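PDB 3HJL: flagellar motor switch protein FliG from Aquifex aeolicus, which probably forms part of the rotor-mounted switch complex, the C ring at the base of the flagellar basal body that helps set the direction of rotation. Local coordinates for residues 252-255 against 256-260; 261-264 against 265-269; 298-302 against 303-307; 310-313 against 314-318. One frame throughout, in Å; residues are numbered along the deposited sequence.

In the fold
All four contacts are local ones in the all-helical C-terminal FliG domain, one after another along the chain, away from the EHPQR motif of the middle domain. Interaction 1 leads from helix 248-255 into helix 260-268, which carries interaction 2; their centres are about 12 Å apart, and Leu-255 CD2 meets Leu-263 CD2 at 3.6 Å. Interactions 3 and 4 sit at the start and farther along helix 302-320, with centres about 17 Å apart. Helix 302-320 and the loop leading into it join the set: Ile-265 CD1 of interaction 2 packs 3.5 Å from Val-300 CG2 of interaction 3, while Ile-254 CD1 of interaction 1 packs 3.6 Å from Ile-316 CG1 of interaction 4.

Interaction 1. Residues 252-255 against 256-260; sequences IEIL and KVVDK
Glu-253 and Lys-256 run side by side next to helix 248-255, both chains pointing the same way. The lysine is extended beyond CG, whereas the glutamate bends at chi2 (-58°), which brings its carboxylate alongside the end of the lysine. The resulting salt bridge is weak, with Glu-253 OE2 3.5 Å from Lys-256 NZ. Long, flexible charged chains suit this surface position, and the lysine's methylenes also serve: its CE lies 3.8 Å from Ile-252 CG2, the two chains meeting at a slant. Ile-254 O accepts two backbone bonds. Val-258 N approaches almost in line with the carbonyl at 2.9 Å, and Val-257 N comes from above the carbonyl plane at 3.0 Å. Val-258 CG2 lies 3.2 Å from the same Ile-254 O, and its CG1 slants across to Ile-254 CG2 at 3.8 Å. Aspartate suits position 259, the N-cap of helix 260-268: the Asp-259 side chain caps a backbone N of the first turn, and its OD2 is also hydrogen-bonded to Thr-262 OG1. Beyond the turn, Ile-254, Val-257 and Val-258 lean on helix 302-320 through Ile-315 and Ile-316. With only the methyl of an alanine in place of Val-258, Ile-254 CG2 and Ile-315 would probably face a gap. On another flank, Ile-254 and Leu-255 reach Phe-278 of helix 272-279.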
loop_
_atom_site.group_PDB
_atom_site.type_symbol
_atom_site.label_atom_id
_atom_site.label_comp_id
_atom_site.label_asym_id
_atom_site.label_seq_id
_atom_site.Cartn_x
_atom_site.Cartn_y
_atom_site.Cartn_z
ATOM N N ILE A 252 -19.893 19.544 -41.812
ATOM C CA ILE A 252 -19.485 20.759 -42.558
ATOM C C ILE A 252 -18.783 21.773 -41.646
ATOM O O ILE A 252 -17.727 22.298 -42.002
ATOM C CB ILE A 252 -20.696 21.463 -43.261
ATOM C CG1 ILE A 252 -20.887 20.930 -44.681
ATOM C CG2 ILE A 252 -20.472 22.963 -43.356
ATOM C CD1 ILE A 252 -21.225 19.478 -44.751
ATOM N N GLU A 253 -19.358 22.008 -40.463
ATOM C CA GLU A 253 -18.784 22.944 -39.491
ATOM C C GLU A 253 -17.467 22.440 -38.891
ATOM O O GLU A 253 -16.585 23.241 -38.567
ATOM C CB GLU A 253 -19.785 23.247 -38.371
ATOM C CG GLU A 253 -21.108 23.872 -38.830
ATOM C CD GLU A 253 -20.940 25.186 -39.585
ATOM O OE1 GLU A 253 -19.959 25.923 -39.332
ATOM O OE2 GLU A 253 -21.808 25.485 -40.429
ATOM N N ILE A 254 -17.347 21.118 -38.733
ATOM C CA ILE A 254 -16.109 20.494 -38.254
ATOM C C ILE A 254 -14.998 20.622 -39.315
ATOM O O ILE A 254 -13.859 20.965 -38.991
ATOM C CB ILE A 254 -16.325 19.000 -37.893
ATOM C CG1 ILE A 254 -17.212 18.867 -36.653
ATOM C CG2 ILE A 254 -14.996 18.320 -37.622
ATOM C CD1 ILE A 254 -17.861 17.499 -36.520
ATOM N N LEU A 255 -15.345 20.355 -40.576
ATOM C CA LEU A 255 -14.408 20.497 -41.701
ATOM C C LEU A 255 -13.905 21.941 -41.888
ATOM O O LEU A 255 -12.809 22.156 -42.413
ATOM C CB LEU A 255 -15.051 19.992 -43.000
ATOM C CG LEU A 255 -15.248 18.478 -43.111
ATOM C CD1 LEU A 255 -16.229 18.130 -44.226
ATOM C CD2 LEU A 255 -13.908 17.780 -43.338
ATOM N N LYS A 256 -14.713 22.919 -41.476
ATOM C CA LYS A 256 -14.298 24.333 -41.469
ATOM C C LYS A 256 -13.195 24.664 -40.432
ATOM O O LYS A 256 -12.454 25.616 -40.626
ATOM C CB LYS A 256 -15.516 25.250 -41.239
ATOM C CG LYS A 256 -16.431 25.377 -42.457
ATOM C CD LYS A 256 -17.742 26.090 -42.130
ATOM C CE LYS A 256 -18.605 26.258 -43.383
ATOM N NZ LYS A 256 -19.984 26.741 -43.083
ATOM N N VAL A 257 -13.073 23.858 -39.371
ATOM C CA VAL A 257 -12.123 24.127 -38.262
ATOM C C VAL A 257 -10.931 23.157 -38.179
ATOM O O VAL A 257 -9.800 23.603 -37.959
ATOM C CB VAL A 257 -12.848 24.179 -36.875
ATOM C CG1 VAL A 257 -13.684 22.946 -36.642
ATOM C CG2 VAL A 257 -11.841 24.362 -35.738
ATOM N N VAL A 258 -11.174 21.850 -38.337
ATOM C CA VAL A 258 -10.088 20.852 -38.221
ATOM C C VAL A 258 -9.018 20.962 -39.316
ATOM O O VAL A 258 -9.309 21.286 -40.467
ATOM C CB VAL A 258 -10.587 19.349 -38.168
ATOM C CG1 VAL A 258 -11.338 19.075 -36.898
ATOM C CG2 VAL A 258 -11.421 18.978 -39.394
ATOM N N ASP A 259 -7.776 20.701 -38.915
ATOM C CA ASP A 259 -6.639 20.622 -39.824
ATOM C C ASP A 259 -6.790 19.356 -40.683
ATOM O O ASP A 259 -7.273 18.320 -40.195
ATOM C CB ASP A 259 -5.347 20.558 -38.997
ATOM C CG ASP A 259 -4.116 20.324 -39.838
ATOM O OD1 ASP A 259 -3.932 21.030 -40.855
ATOM O OD2 ASP A 259 -3.308 19.451 -39.458
ATOM N N LYS A 260 -6.402 19.459 -41.956
ATOM C CA LYS A 260 -6.481 18.347 -42.915
ATOM C C LYS A 260 -5.613 17.157 -42.499
ATOM O O LYS A 260 -6.067 16.010 -42.553
ATOM C CB LYS A 260 -6.063 18.819 -44.327
ATOM C CG LYS A 260 -6.030 17.694 -45.385
ATOM C CD LYS A 260 -5.627 18.174 -46.765
ATOM C CE LYS A 260 -5.406 16.969 -47.676
ATOM N NZ LYS A 260 -5.389 17.316 -49.113
#

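Interaction 2. Residues 261-264 against 265-269; sequences NTLM and IALLG
Leu-263 and Leu-267, one helical turn apart, lie side by side and point the same way, with Leu-263 CG 4.1 Å from Leu-267 CD1. Beneath them the backbone supplies the polar contacts. Leu-267 N donates to Leu-263 O at 3.0 Å, and the side chain follows: Leu-267 CG, anti to its carbonyl carbon (chi1 -69°), comes back over the preceding turn to 3.2 Å from Leu-263 O. Ile-265, two residues earlier, does likewise: its N bonds to Asn-261 O at 3.0 Å and its CG1 stands 3.2 Å from that oxygen. Ala-266 N reaches Thr-262 O at 3.0 Å. Farther along the pattern slackens, for Met-264 O takes weak bonds from both Leu-267 N and Leu-268 N.

The next shell fits the residue types. Small Ala-266 lets the helix come close to Ala-308, and its carbonyl oxygen accepts from Gln-309 NE2, both on helix 302-320. Flexible Met-264 bends at chi3 and fits against Phe-290 and Met-294 of helix 284-296, while Leu-263 and Leu-267 meet Phe-278 of helix 272-279. Buried aliphatic chains set against several neighbours, with a polar residue such as Asn-261 left at the surface, mark 260-268 as an amphipathic helix packed among helices 272-279, 284-296 and 302-320 of the all-helical C-terminal FliG domain.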
loop_
_atom_site.group_PDB
_atom_site.type_symbol
_atom_site.label_atom_id
_atom_site.label_comp_id
_atom_site.label_asym_id
_atom_site.label_seq_id
_atom_site.Cartn_x
_atom_site.Cartn_y
_atom_site.Cartn_z
ATOM N N ASN A 261 -4.362 17.433 -42.128
ATOM C CA ASN A 261 -3.420 16.384 -41.729
ATOM C C ASN A 261 -3.905 15.652 -40.474
ATOM O O ASN A 261 -3.830 14.424 -40.405
ATOM C CB ASN A 261 -1.999 16.947 -41.505
ATOM C CG ASN A 261 -1.391 17.570 -42.771
ATOM O OD1 ASN A 261 -1.670 17.142 -43.895
ATOM N ND2 ASN A 261 -0.544 18.582 -42.580
ATOM N N THR A 262 -4.411 16.405 -39.495
ATOM C CA THR A 262 -4.981 15.813 -38.271
ATOM C C THR A 262 -6.161 14.899 -38.595
ATOM O O THR A 262 -6.226 13.773 -38.097
ATOM C CB THR A 262 -5.453 16.900 -37.276
ATOM O OG1 THR A 262 -4.358 17.769 -36.961
ATOM C CG2 THR A 262 -5.989 16.269 -35.990
ATOM N N LEU A 263 -7.068 15.373 -39.453
ATOM C CA LEU A 263 -8.238 14.577 -39.863
ATOM C C LEU A 263 -7.840 13.329 -40.668
ATOM O O LEU A 263 -8.422 12.273 -40.489
ATOM C CB LEU A 263 -9.220 15.433 -40.679
ATOM C CG LEU A 263 -10.575 14.785 -40.994
ATOM C CD1 LEU A 263 -11.339 14.521 -39.705
ATOM C CD2 LEU A 263 -11.404 15.631 -41.951
ATOM N N MET A 264 -6.898 13.480 -41.594
ATOM C CA MET A 264 -6.388 12.346 -42.372
ATOM C C MET A 264 -5.854 11.243 -41.476
ATOM O O MET A 264 -6.220 10.078 -41.636
ATOM C CB MET A 264 -5.256 12.785 -43.311
ATOM C CG MET A 264 -5.728 13.355 -44.635
ATOM S SD MET A 264 -4.436 13.802 -45.808
ATOM C CE MET A 264 -3.160 12.623 -45.437
ATOM N N ILE A 265 -4.972 11.631 -40.551
ATOM C CA ILE A 265 -4.330 10.709 -39.608
ATOM C C ILE A 265 -5.361 10.024 -38.709
ATOM O O ILE A 265 -5.303 8.807 -38.512
ATOM C CB ILE A 265 -3.275 11.445 -38.731
ATOM C CG1 ILE A 265 -2.070 11.887 -39.580
ATOM C CG2 ILE A 265 -2.782 10.537 -37.593
ATOM C CD1 ILE A 265 -1.134 10.744 -39.961
ATOM N N ALA A 266 -6.299 10.816 -38.179
ATOM C CA ALA A 266 -7.417 10.310 -37.364
ATOM C C ALA A 266 -8.245 9.265 -38.092
ATOM O O ALA A 266 -8.691 8.286 -37.481
ATOM C CB ALA A 266 -8.322 11.457 -36.938
ATOM N N LEU A 267 -8.478 9.498 -39.383
ATOM C CA LEU A 267 -9.291 8.598 -40.194
ATOM C C LEU A 267 -8.593 7.305 -40.623
ATOM O O LEU A 267 -9.262 6.384 -41.057
ATOM C CB LEU A 267 -9.888 9.332 -41.398
ATOM C CG LEU A 267 -10.976 10.380 -41.089
ATOM C CD1 LEU A 267 -11.418 11.043 -42.350
ATOM C CD2 LEU A 267 -12.184 9.778 -40.383
ATOM N N LEU A 268 -7.268 7.222 -40.476
ATOM C CA LEU A 268 -6.534 5.976 -40.779
ATOM C C LEU A 268 -7.004 4.819 -39.903
ATOM O O LEU A 268 -7.167 3.700 -40.389
ATOM C CB LEU A 268 -5.018 6.149 -40.593
ATOM C CG LEU A 268 -4.242 6.986 -41.602
ATOM C CD1 LEU A 268 -2.789 7.094 -41.155
ATOM C CD2 LEU A 268 -4.328 6.369 -42.995
ATOM N N GLY A 269 -7.224 5.101 -38.617
ATOM C CA GLY A 269 -7.749 4.107 -37.670
ATOM C C GLY A 269 -9.248 4.224 -37.417
ATOM O O GLY A 269 -9.723 3.812 -36.352
#

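Interaction 3. Residues 298-302 against 303-307; sequences GPVKK and SEIEK
Val-300 and Ile-305 come together across the start of helix 302-320, with Lys-301 at the N-cap position between them. This is a hydrophobic staple, an apolar contact from N' to N4, and the two side chains cross at a slant. The isoleucine can be followed outward from the backbone. Its CB stands 3.6 Å from Lys-302 O. CG1, turned opposite the carbonyl carbon by chi1 of -66°, reaches back over the previous turn to lie 3.6 Å from Lys-301 O and 4.0 Å from Val-300 CG1. Beyond it, CD1 ends near both Lys-301 O and Val-300 O, while the other branch, CG2, packs on Gly-269. A branched aliphatic residue suits the place, since it covers backbone carbonyls on one branch and meets a neighbouring segment with the other. A serine in its place would probably leave Val-300 CG1 without its apolar neighbour and uncover the Lys-301 carbonyl. The valine uses the same methyl twice, for CG1 also touches Glu-304 CB, the two chains crossing at about a right angle; its other methyl, CG2, faces Ile-265 and Leu-268 of helix 260-268. The charged chains of Lys-301, Glu-304 and Glu-306 are all exposed to solvent. In the first turn Ile-305 N donates to Lys-301 O at 3.1 Å, and Glu-306 N reaches Lys-302 O at 2.9 Å with an N-H...O angle of 168°.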
loop_
_atom_site.group_PDB
_atom_site.type_symbol
_atom_site.label_atom_id
_atom_site.label_comp_id
_atom_site.label_asym_id
_atom_site.label_seq_id
_atom_site.Cartn_x
_atom_site.Cartn_y
_atom_site.Cartn_z
ATOM N N GLY A 298 1.905 6.847 -45.493
ATOM C CA GLY A 298 2.700 5.665 -45.172
ATOM C C GLY A 298 2.379 5.177 -43.765
ATOM O O GLY A 298 1.327 5.525 -43.221
ATOM N N PRO A 299 3.290 4.390 -43.151
ATOM C CA PRO A 299 2.989 3.820 -41.831
ATOM C C PRO A 299 2.991 4.854 -40.697
ATOM O O PRO A 299 4.026 5.456 -40.413
ATOM C CB PRO A 299 4.104 2.793 -41.629
ATOM C CG PRO A 299 5.241 3.299 -42.444
ATOM C CD PRO A 299 4.632 4.000 -43.628
ATOM N N VAL A 300 1.828 5.048 -40.079
ATOM C CA VAL A 300 1.637 6.004 -38.984
ATOM C C VAL A 300 1.378 5.233 -37.698
ATOM O O VAL A 300 0.575 4.301 -37.695
ATOM C CB VAL A 300 0.420 6.915 -39.260
ATOM C CG1 VAL A 300 0.145 7.814 -38.072
ATOM C CG2 VAL A 300 0.647 7.738 -40.534
ATOM N N LYS A 301 2.079 5.603 -36.622
ATOM C CA LYS A 301 1.919 4.952 -35.307
ATOM C C LYS A 301 0.487 5.024 -34.798
ATOM O O LYS A 301 -0.199 6.033 -35.013
ATOM C CB LYS A 301 2.820 5.611 -34.259
ATOM C CG LYS A 301 4.257 5.161 -34.287
ATOM C CD LYS A 301 5.064 5.875 -33.206
ATOM C CE LYS A 301 6.246 5.045 -32.741
ATOM N NZ LYS A 301 5.844 3.817 -31.970
ATOM N N LYS A 302 0.051 3.965 -34.107
ATOM C CA LYS A 302 -1.286 3.921 -33.507
ATOM C C LYS A 302 -1.464 5.046 -32.487
ATOM O O LYS A 302 -2.538 5.626 -32.383
ATOM C CB LYS A 302 -1.545 2.578 -32.809
ATOM C CG LYS A 302 -1.553 1.353 -33.716
ATOM C CD LYS A 302 -2.219 0.164 -33.014
ATOM C CE LYS A 302 -1.755 -1.172 -33.581
ATOM N NZ LYS A 302 -0.354 -1.500 -33.164
ATOM N N SER A 303 -0.413 5.322 -31.717
ATOM C CA SER A 303 -0.424 6.416 -30.744
ATOM C C SER A 303 -0.722 7.780 -31.389
ATOM O O SER A 303 -1.393 8.616 -30.787
ATOM C CB SER A 303 0.907 6.457 -29.977
ATOM O OG SER A 303 2.016 6.448 -30.868
ATOM N N GLU A 304 -0.244 7.978 -32.619
ATOM C CA GLU A 304 -0.494 9.213 -33.377
ATOM C C GLU A 304 -1.898 9.265 -33.971
ATOM O O GLU A 304 -2.490 10.338 -34.039
ATOM C CB GLU A 304 0.554 9.389 -34.482
ATOM C CG GLU A 304 1.971 9.597 -33.964
ATOM C CD GLU A 304 2.126 10.895 -33.184
ATOM O OE1 GLU A 304 1.796 11.968 -33.739
ATOM O OE2 GLU A 304 2.581 10.841 -32.020
ATOM N N ILE A 305 -2.402 8.122 -34.441
ATOM C CA ILE A 305 -3.798 8.012 -34.915
ATOM C C ILE A 305 -4.760 8.318 -33.757
ATOM O O ILE A 305 -5.739 9.045 -33.930
ATOM C CB ILE A 305 -4.125 6.587 -35.457
ATOM C CG1 ILE A 305 -3.313 6.277 -36.721
ATOM C CG2 ILE A 305 -5.614 6.464 -35.777
ATOM C CD1 ILE A 305 -3.413 4.831 -37.161
ATOM N N GLU A 306 -4.465 7.751 -32.586
ATOM C CA GLU A 306 -5.204 8.032 -31.353
ATOM C C GLU A 306 -5.185 9.522 -30.977
ATOM O O GLU A 306 -6.232 10.089 -30.653
ATOM C CB GLU A 306 -4.641 7.192 -30.200
ATOM C CG GLU A 306 -5.001 5.708 -30.300
ATOM C CD GLU A 306 -4.238 4.801 -29.325
ATOM O OE1 GLU A 306 -4.619 3.612 -29.240
ATOM O OE2 GLU A 306 -3.270 5.251 -28.656
ATOM N N LYS A 307 -4.001 10.143 -31.034
ATOM C CA LYS A 307 -3.833 11.580 -30.728
ATOM C C LYS A 307 -4.670 12.482 -31.648
ATOM O O LYS A 307 -5.300 13.431 -31.190
ATOM C CB LYS A 307 -2.353 11.981 -30.816
ATOM C CG LYS A 307 -2.057 13.456 -30.463
ATOM C CD LYS A 307 -0.571 13.795 -30.601
ATOM C CE LYS A 307 -0.335 15.307 -30.517
ATOM N NZ LYS A 307 1.081 15.697 -30.791
#

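Interaction 4. Residues 310-313 against 314-318; sequences RQVV and NIIRK
Arg-310 O receives the backbone N-H of Asn-314 at 2.8 Å, the shortest hydrogen bond between 310-313 and 314-318. The asparagine side chain folds back over this same carbonyl: CG, set opposite its own carbonyl carbon by chi1 of -71°, comes within 3.2 Å of Arg-310 O. Its amide nitrogen ND2 is 3.3 Å from that oxygen, but the angle is too poor for a bond, and the short polar group simply lies against the exposed helix surface. Two residues on, Val-312 and Ile-316 run side by side in the same direction, with Val-312 CG1 3.8 Å from Ile-316 CD1. The valine puts that methyl opposite its backbone N (chi1 174°), and the isoleucine reaches it with its longer branch, whose CG1 passes 3.3 Å from Val-312 O. This i to i+4 pairing is part of the buried face of helix 302-320, an amphipathic helix of the C-terminal FliG domain whose other faces bear Arg-310 and Asn-314. Both beta-branched residues suit that face, filling space close to the backbone: Val-312 rests on Ala-266 of helix 260-268, and Ile-316 on Phe-238 and Ile-243. Ile-315 lays CG1 3.4 Å from Gln-311 O. Arg-317 N bonds to Val-313 O at 2.9 Å, and its chain, extended from CG to NE, carries the guanidinium toward helix 227-237, where NH2 makes a weak, long ion pair with Glu-231.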
loop_
_atom_site.group_PDB
_atom_site.type_symbol
_atom_site.label_atom_id
_atom_site.label_comp_id
_atom_site.label_asym_id
_atom_site.label_seq_id
_atom_site.Cartn_x
_atom_site.Cartn_y
_atom_site.Cartn_z
ATOM N N ARG A 310 -8.476 12.098 -30.757
ATOM C CA ARG A 310 -8.875 12.914 -29.594
ATOM C C ARG A 310 -8.857 14.414 -29.893
ATOM O O ARG A 310 -9.622 15.162 -29.292
ATOM C CB ARG A 310 -8.050 12.594 -28.333
ATOM C CG ARG A 310 -6.575 12.974 -28.364
ATOM C CD ARG A 310 -5.897 12.685 -27.018
ATOM N NE ARG A 310 -5.790 11.240 -26.749
ATOM C CZ ARG A 310 -4.696 10.474 -26.900
ATOM N NH1 ARG A 310 -3.519 10.975 -27.296
ATOM N NH2 ARG A 310 -4.774 9.171 -26.619
ATOM N N GLN A 311 -7.981 14.845 -30.810
ATOM C CA GLN A 311 -7.934 16.250 -31.248
ATOM C C GLN A 311 -9.213 16.645 -31.994
ATOM O O GLN A 311 -9.753 17.728 -31.780
ATOM C CB GLN A 311 -6.695 16.528 -32.114
ATOM C CG GLN A 311 -5.414 16.751 -31.304
ATOM C CD GLN A 311 -4.174 16.971 -32.170
ATOM O OE1 GLN A 311 -4.196 16.772 -33.390
ATOM N NE2 GLN A 311 -3.082 17.378 -31.534
ATOM N N VAL A 312 -9.689 15.759 -32.864
ATOM C CA VAL A 312 -10.963 15.958 -33.561
ATOM C C VAL A 312 -12.119 16.006 -32.542
ATOM O O VAL A 312 -13.009 16.839 -32.659
ATOM C CB VAL A 312 -11.229 14.823 -34.598
ATOM C CG1 VAL A 312 -12.619 14.953 -35.216
ATOM C CG2 VAL A 312 -10.149 14.819 -35.684
ATOM N N VAL A 313 -12.073 15.122 -31.539
ATOM C CA VAL A 313 -13.076 15.091 -30.459
ATOM C C VAL A 313 -13.063 16.369 -29.590
ATOM O O VAL A 313 -14.129 16.872 -29.222
ATOM C CB VAL A 313 -12.916 13.820 -29.571
ATOM C CG1 VAL A 313 -13.811 13.892 -28.317
ATOM C CG2 VAL A 313 -13.234 12.558 -30.390
ATOM N N ASN A 314 -11.870 16.892 -29.281
ATOM C CA ASN A 314 -11.740 18.178 -28.560
ATOM C C ASN A 314 -12.438 19.303 -29.317
ATOM O O ASN A 314 -13.102 20.154 -28.718
ATOM C CB ASN A 314 -10.263 18.578 -28.384
ATOM C CG ASN A 314 -9.520 17.709 -27.384
ATOM O OD1 ASN A 314 -10.101 17.179 -26.447
ATOM N ND2 ASN A 314 -8.208 17.592 -27.571
ATOM N N ILE A 315 -12.230 19.322 -30.630
ATOM C CA ILE A 315 -12.875 20.282 -31.519
ATOM C C ILE A 315 -14.388 20.063 -31.535
ATOM O O ILE A 315 -15.151 21.023 -31.445
ATOM C CB ILE A 315 -12.291 20.194 -32.964
ATOM C CG1 ILE A 315 -10.870 20.762 -32.982
ATOM C CG2 ILE A 315 -13.169 20.942 -33.970
ATOM C CD1 ILE A 315 -10.097 20.414 -34.207
ATOM N N ILE A 316 -14.808 18.801 -31.611
ATOM C CA ILE A 316 -16.232 18.458 -31.626
ATOM C C ILE A 316 -16.965 18.880 -30.333
ATOM O O ILE A 316 -18.115 19.317 -30.396
ATOM C CB ILE A 316 -16.463 16.959 -31.956
ATOM C CG1 ILE A 316 -16.184 16.707 -33.440
ATOM C CG2 ILE A 316 -17.907 16.555 -31.680
ATOM C CD1 ILE A 316 -16.134 15.241 -33.822
ATOM N N ARG A 317 -16.282 18.798 -29.185
ATOM C CA ARG A 317 -16.859 19.225 -27.894
ATOM C C ARG A 317 -17.287 20.692 -27.881
ATOM O O ARG A 317 -18.316 21.035 -27.300
ATOM C CB ARG A 317 -15.864 19.053 -26.757
ATOM C CG ARG A 317 -15.624 17.639 -26.268
ATOM C CD ARG A 317 -15.263 17.725 -24.793
ATOM N NE ARG A 317 -14.381 16.671 -24.333
ATOM C CZ ARG A 317 -13.816 16.654 -23.122
ATOM N NH1 ARG A 317 -14.062 17.621 -22.224
ATOM N NH2 ARG A 317 -13.009 15.653 -22.798
ATOM N N LYS A 318 -16.437 21.558 -28.429
ATOM C CA LYS A 318 -16.754 22.984 -28.579
ATOM C C LYS A 318 -18.015 23.224 -29.427
ATOM O O LYS A 318 -18.754 24.169 -29.173
ATOM C CB LYS A 318 -15.567 23.733 -29.191
ATOM C CG LYS A 318 -14.405 23.959 -28.231
ATOM C CD LYS A 318 -13.163 24.451 -28.981
ATOM C CE LYS A 318 -12.298 25.378 -28.125
ATOM N NZ LYS A 318 -12.864 26.763 -28.038
#